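Local coordinates for putative O-Methyltransferase (Corynebacterium glutamicum, PDB 3DR5), which probably transfers methyl groups from S-adenosyl-L-methionine to oxygen atoms of a substrate that remains unidentified, at residues A[35-40]-A[132-137]; A[72-77]-A[82-87]. One frame throughout, in Å; residues are numbered along the deposited sequence.

Interaction 1: A[35-40]-A[132-137]; sequences PAPDEM and LVFGQV
Pro35 and Pro37, in the run leading into helix 39-51, lean on Gln136 and Phe134 at the carboxyl-end side of strand 130-135. That strand lies inside a seven-stranded sheet of order 3-2-1-4-5-7-6, the Rossmann-like fold of class I methyltransferases. The backbones stay apart: the closest pair of CA atoms, those of Pro35 and Gln136, is separated by 7.8 Å. No hydrogen bond links the segments; the 147 Å² buried between them reflects van der Waals contact.

The apolar part is one pyrrolidine against one phenyl ring. Pro37 CG stands 3.8 Å from Phe134 CZ, the para carbon, and comes at the ring obliquely. CG of Phe134 lies anti to the backbone N (chi1 171°), which carries the ring out from the strand toward the prolines. Val70 of helix 67-77 packs on both Pro37 and Phe134, and Val160 of the adjacent strand also touches the phenylalanine, which is itself buried.

The second group is aliphatic against amide. Gln136 is bent at chi2 (90°), which lays its amide group alongside the Pro35 ring, with CD 3.8 Å from Pro35 CB. The methylene carbon Gln136 CG follows at 4.1 Å from the same Pro35 CB. Pro37 meets Gln136 from the opposite direction.

Polar bonds hold residues 35-40 elsewhere. Pro37 O accepts a hydrogen bond from Arg26 NH2, while Asp38, at the N-cap of helix 39-51, caps a backbone N just beyond the segment. The cap uses a chi1 of 65°, and OD1 of the same carboxylate is also hydrogen-bonded to Thr41 OG1.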
loop_
_atom_site.group_PDB
_atom_site.type_symbol
_atom_site.label_atom_id
_atom_site.label_comp_id
_atom_site.label_asym_id
_atom_site.label_seq_id
_atom_site.Cartn_x
_atom_site.Cartn_y
_atom_site.Cartn_z
ATOM N N PRO A 35 13.409 -16.679 -2.576
ATOM C CA PRO A 35 12.798 -15.468 -3.138
ATOM C C PRO A 35 12.495 -14.516 -1.981
ATOM O O PRO A 35 11.652 -14.813 -1.130
ATOM C CB PRO A 35 11.506 -15.977 -3.786
ATOM C CG PRO A 35 11.657 -17.486 -3.831
ATOM C CD PRO A 35 12.490 -17.826 -2.647
ATOM N N ALA A 36 13.167 -13.367 -1.963
ATOM C CA ALA A 36 12.990 -12.394 -0.886
ATOM C C ALA A 36 12.606 -10.997 -1.362
ATOM O O ALA A 36 13.410 -10.317 -1.997
ATOM C CB ALA A 36 14.261 -12.312 -0.054
ATOM N N PRO A 37 11.383 -10.551 -1.041
ATOM C CA PRO A 37 10.912 -9.219 -1.440
ATOM C C PRO A 37 11.904 -8.171 -0.954
ATOM O O PRO A 37 12.436 -8.297 0.153
ATOM C CB PRO A 37 9.567 -9.089 -0.721
ATOM C CG PRO A 37 9.114 -10.497 -0.548
ATOM C CD PRO A 37 10.380 -11.253 -0.221
ATOM N N ASP A 38 12.138 -7.136 -1.759
ATOM C CA ASP A 38 13.081 -6.091 -1.364
ATOM C C ASP A 38 12.564 -5.270 -0.179
ATOM O O ASP A 38 11.449 -5.485 0.302
ATOM C CB ASP A 38 13.436 -5.185 -2.570
ATOM C CG ASP A 38 12.254 -4.383 -3.096
ATOM O OD1 ASP A 38 11.102 -4.649 -2.686
ATOM O OD2 ASP A 38 12.491 -3.474 -3.929
ATOM N N GLU A 39 13.382 -4.333 0.288
ATOM C CA GLU A 39 13.031 -3.508 1.433
ATOM C C GLU A 39 11.768 -2.678 1.268
ATOM O O GLU A 39 11.007 -2.513 2.220
ATOM C CB GLU A 39 14.202 -2.593 1.788
ATOM C CG GLU A 39 13.916 -1.573 2.892
ATOM C CD GLU A 39 13.565 -2.211 4.225
ATOM O OE1 GLU A 39 14.169 -3.249 4.562
ATOM O OE2 GLU A 39 12.695 -1.669 4.943
HETATM N N MSE A 40 11.551 -2.166 0.061
HETATM C CA MSE A 40 10.390 -1.338 -0.219
HETATM C C MSE A 40 9.094 -2.145 -0.186
HETATM O O MSE A 40 8.066 -1.662 0.299
HETATM C CB MSE A 40 10.557 -0.624 -1.577
HETATM C CG MSE A 40 11.472 0.615 -1.540
HETATM SE SE MSE A 40 11.508 1.581 -3.253
HETATM C CE MSE A 40 13.076 2.647 -3.003
ATOM N N LEU A 132 -4.943 -10.268 6.306
ATOM C CA LEU A 132 -3.849 -10.115 5.353
ATOM C C LEU A 132 -3.225 -11.453 4.981
ATOM O O LEU A 132 -2.922 -12.278 5.845
ATOM C CB LEU A 132 -2.769 -9.189 5.945
ATOM C CG LEU A 132 -1.439 -8.995 5.193
ATOM C CD1 LEU A 132 -1.684 -8.206 3.910
ATOM C CD2 LEU A 132 -0.429 -8.263 6.079
ATOM N N VAL A 133 -3.041 -11.668 3.684
ATOM C CA VAL A 133 -2.425 -12.886 3.203
ATOM C C VAL A 133 -1.373 -12.525 2.156
ATOM O O VAL A 133 -1.660 -11.856 1.161
ATOM C CB VAL A 133 -3.476 -13.853 2.592
ATOM C CG1 VAL A 133 -2.789 -15.117 2.064
ATOM C CG2 VAL A 133 -4.518 -14.218 3.649
ATOM N N PHE A 134 -0.143 -12.950 2.405
ATOM C CA PHE A 134 0.958 -12.719 1.486
ATOM C C PHE A 134 1.294 -14.064 0.856
ATOM O O PHE A 134 1.474 -15.076 1.552
ATOM C CB PHE A 134 2.206 -12.193 2.209
ATOM C CG PHE A 134 3.423 -12.143 1.329
ATOM C CD1 PHE A 134 3.659 -11.050 0.500
ATOM C CD2 PHE A 134 4.317 -13.213 1.304
ATOM C CE1 PHE A 134 4.768 -11.031 -0.358
ATOM C CE2 PHE A 134 5.425 -13.209 0.450
ATOM C CZ PHE A 134 5.655 -12.112 -0.379
ATOM N N GLY A 135 1.368 -14.073 -0.469
ATOM C CA GLY A 135 1.697 -15.296 -1.170
ATOM C C GLY A 135 2.889 -15.171 -2.107
ATOM O O GLY A 135 2.980 -14.236 -2.906
ATOM N N GLN A 136 3.839 -16.088 -1.963
ATOM C CA GLN A 136 4.996 -16.130 -2.842
ATOM C C GLN A 136 4.932 -17.536 -3.447
ATOM O O GLN A 136 5.431 -18.511 -2.875
ATOM C CB GLN A 136 6.319 -15.952 -2.078
ATOM C CG GLN A 136 7.530 -16.051 -2.995
ATOM C CD GLN A 136 7.945 -14.717 -3.585
ATOM O OE1 GLN A 136 7.916 -14.524 -4.802
ATOM N NE2 GLN A 136 8.341 -13.790 -2.725
ATOM N N VAL A 137 4.318 -17.639 -4.616
ATOM C CA VAL A 137 4.141 -18.923 -5.284
ATOM C C VAL A 137 4.541 -18.859 -6.752
ATOM O O VAL A 137 4.909 -17.795 -7.260
ATOM C CB VAL A 137 2.661 -19.383 -5.188
ATOM C CG1 VAL A 137 2.245 -19.501 -3.725
ATOM C CG2 VAL A 137 1.747 -18.375 -5.896
#

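Interaction 2: A[72-77]-A[82-87]; sequences LYILNG and TTLTCI
Leu84 overlaps Leu75 and Ile74, its isobutyl group projecting from the sheet toward helix 67-77. The three residues join helix 67-77 to strand 83-87, the last two elements of a beta-alpha-beta crossover that begins with strand 59-63 in the Rossmann-like sheet. Leu84 supplies about half of the 160 Å² buried here, and the CA atoms of Leu75 and Leu84 come within 7.2 Å of each other.

The contact is wholly apolar, and all three side chains are buried. Leu84 is crossed by both helix residues at about a right angle, and its branches divide the work. Its CD1 meets the Ile74 branch methyl CG2 at 4.1 Å. Its CD2 lies 4.0 Å from Leu75 CD1, and its CB sits 4.0 Å from Leu75 CD2, so the two Leu75 branches reach different levels of Leu84, CD2 its base and CD1 one of its end methyls. With CG anti to the backbone N (chi1 167°) and chi2 at 67°, the Leu84 branches reach these partners. Leu75 leaves the helix pointing neither at the strand nor away from it, and its outer carbons make up the approach.

Phe101 of helix 91-103 packs on both Leu75 and Leu84, while Ala62 of strand 59-63 touches Leu84. In the sheet, the Leu84 backbone is hydrogen-bonded to the backbones of Arg110 and Arg112. Within the helix, Asn76 N bonds to Leu72 O at 3.2 Å.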
loop_
_atom_site.group_PDB
_atom_site.type_symbol
_atom_site.label_atom_id
_atom_site.label_comp_id
_atom_site.label_asym_id
_atom_site.label_seq_id
_atom_site.Cartn_x
_atom_site.Cartn_y
_atom_site.Cartn_z
ATOM N N LEU A 72 8.653 -10.814 9.533
ATOM C CA LEU A 72 9.181 -9.757 10.380
ATOM C C LEU A 72 8.578 -8.408 9.985
ATOM O O LEU A 72 8.304 -7.565 10.843
ATOM C CB LEU A 72 10.716 -9.712 10.293
ATOM C CG LEU A 72 11.441 -10.836 11.062
ATOM C CD1 LEU A 72 12.940 -10.786 10.762
ATOM C CD2 LEU A 72 11.207 -10.679 12.568
ATOM N N TYR A 73 8.379 -8.198 8.688
ATOM C CA TYR A 73 7.795 -6.944 8.207
ATOM C C TYR A 73 6.334 -6.863 8.624
ATOM O O TYR A 73 5.848 -5.817 9.020
ATOM C CB TYR A 73 7.884 -6.869 6.689
ATOM C CG TYR A 73 9.249 -6.514 6.182
ATOM C CD1 TYR A 73 9.775 -5.235 6.386
ATOM C CD2 TYR A 73 10.002 -7.438 5.459
ATOM C CE1 TYR A 73 11.017 -4.885 5.875
ATOM C CE2 TYR A 73 11.249 -7.100 4.942
ATOM C CZ TYR A 73 11.746 -5.828 5.149
ATOM O OH TYR A 73 12.953 -5.483 4.601
ATOM N N ILE A 74 5.646 -7.991 8.530
ATOM C CA ILE A 74 4.244 -8.078 8.895
ATOM C C ILE A 74 4.059 -7.915 10.405
ATOM O O ILE A 74 3.190 -7.166 10.846
ATOM C CB ILE A 74 3.640 -9.431 8.406
ATOM C CG1 ILE A 74 3.538 -9.418 6.878
ATOM C CG2 ILE A 74 2.276 -9.673 9.041
ATOM C CD1 ILE A 74 2.905 -10.672 6.283
ATOM N N LEU A 75 4.883 -8.607 11.194
ATOM C CA LEU A 75 4.799 -8.528 12.652
ATOM C C LEU A 75 5.028 -7.112 13.176
ATOM O O LEU A 75 4.490 -6.736 14.215
ATOM C CB LEU A 75 5.786 -9.520 13.296
ATOM C CG LEU A 75 5.330 -10.982 13.176
ATOM C CD1 LEU A 75 6.474 -11.933 13.547
ATOM C CD2 LEU A 75 4.115 -11.206 14.079
ATOM N N ASN A 76 5.815 -6.327 12.451
ATOM C CA ASN A 76 6.073 -4.941 12.842
ATOM C C ASN A 76 4.774 -4.136 12.929
ATOM O O ASN A 76 4.607 -3.323 13.838
ATOM C CB ASN A 76 7.000 -4.268 11.831
ATOM C CG ASN A 76 8.468 -4.478 12.147
ATOM O OD1 ASN A 76 9.334 -4.373 11.266
ATOM N ND2 ASN A 76 8.760 -4.761 13.407
ATOM N N GLY A 77 3.853 -4.361 11.988
ATOM C CA GLY A 77 2.605 -3.603 11.982
ATOM C C GLY A 77 1.375 -4.219 12.619
ATOM O O GLY A 77 0.520 -3.519 13.156
ATOM N N THR A 82 -3.074 -10.696 17.567
ATOM C CA THR A 82 -3.274 -11.468 16.342
ATOM C C THR A 82 -2.031 -12.338 16.180
ATOM O O THR A 82 -1.037 -12.152 16.886
ATOM C CB THR A 82 -3.391 -10.569 15.088
ATOM O OG1 THR A 82 -2.152 -9.875 14.883
ATOM C CG2 THR A 82 -4.523 -9.558 15.246
ATOM N N THR A 83 -2.082 -13.296 15.264
ATOM C CA THR A 83 -0.929 -14.164 15.032
ATOM C C THR A 83 -0.498 -14.130 13.567
ATOM O O THR A 83 -1.243 -13.680 12.685
ATOM C CB THR A 83 -1.222 -15.656 15.374
ATOM O OG1 THR A 83 -2.230 -16.162 14.485
ATOM C CG2 THR A 83 -1.694 -15.816 16.818
ATOM N N LEU A 84 0.723 -14.585 13.313
ATOM C CA LEU A 84 1.211 -14.691 11.947
ATOM C C LEU A 84 1.260 -16.193 11.694
ATOM O O LEU A 84 1.864 -16.951 12.461
ATOM C CB LEU A 84 2.624 -14.102 11.779
ATOM C CG LEU A 84 3.327 -14.456 10.454
ATOM C CD1 LEU A 84 2.622 -13.793 9.268
ATOM C CD2 LEU A 84 4.775 -13.994 10.533
ATOM N N THR A 85 0.599 -16.631 10.633
ATOM C CA THR A 85 0.584 -18.041 10.270
ATOM C C THR A 85 1.459 -18.198 9.031
ATOM O O THR A 85 1.167 -17.634 7.976
ATOM C CB THR A 85 -0.851 -18.521 9.972
ATOM O OG1 THR A 85 -1.631 -18.447 11.172
ATOM C CG2 THR A 85 -0.850 -19.945 9.446
ATOM N N CYS A 86 2.540 -18.959 9.174
ATOM C CA CYS A 86 3.469 -19.207 8.078
ATOM C C CYS A 86 3.208 -20.591 7.508
ATOM O O CYS A 86 2.953 -21.541 8.244
ATOM C CB CYS A 86 4.912 -19.125 8.569
ATOM S SG CYS A 86 5.334 -17.567 9.377
ATOM N N ILE A 87 3.281 -20.701 6.189
ATOM C CA ILE A 87 3.023 -21.972 5.524
ATOM C C ILE A 87 4.058 -22.359 4.472
ATOM O O ILE A 87 4.235 -21.648 3.474
ATOM C CB ILE A 87 1.654 -21.961 4.805
ATOM C CG1 ILE A 87 0.575 -21.383 5.724
ATOM C CG2 ILE A 87 1.298 -23.375 4.343
ATOM C CD1 ILE A 87 -0.821 -21.427 5.136
#

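Overall arrangement
From the N terminus, helices 4-13 and 20-31 come before residues 35-40, which open the loop that interaction 1 closes 92 residues later at 132-137. Interaction 2 falls wholly within that span and closes a far shorter loop, with four residues between its segments. The two therefore nest and do not cross. One brings the approach to helix 39-51 against the end of strand 130-135; the other seats helix 67-77 on strand 83-87 of the same sheet. Their centres are 12 Å apart, and they meet along helix 67-77: Glu39 OE1 lies 2.5 Å from Tyr73 OH, a probable hydrogen bond, and Leu132 CD2 packs 4.1 Å from Ile74 CD1.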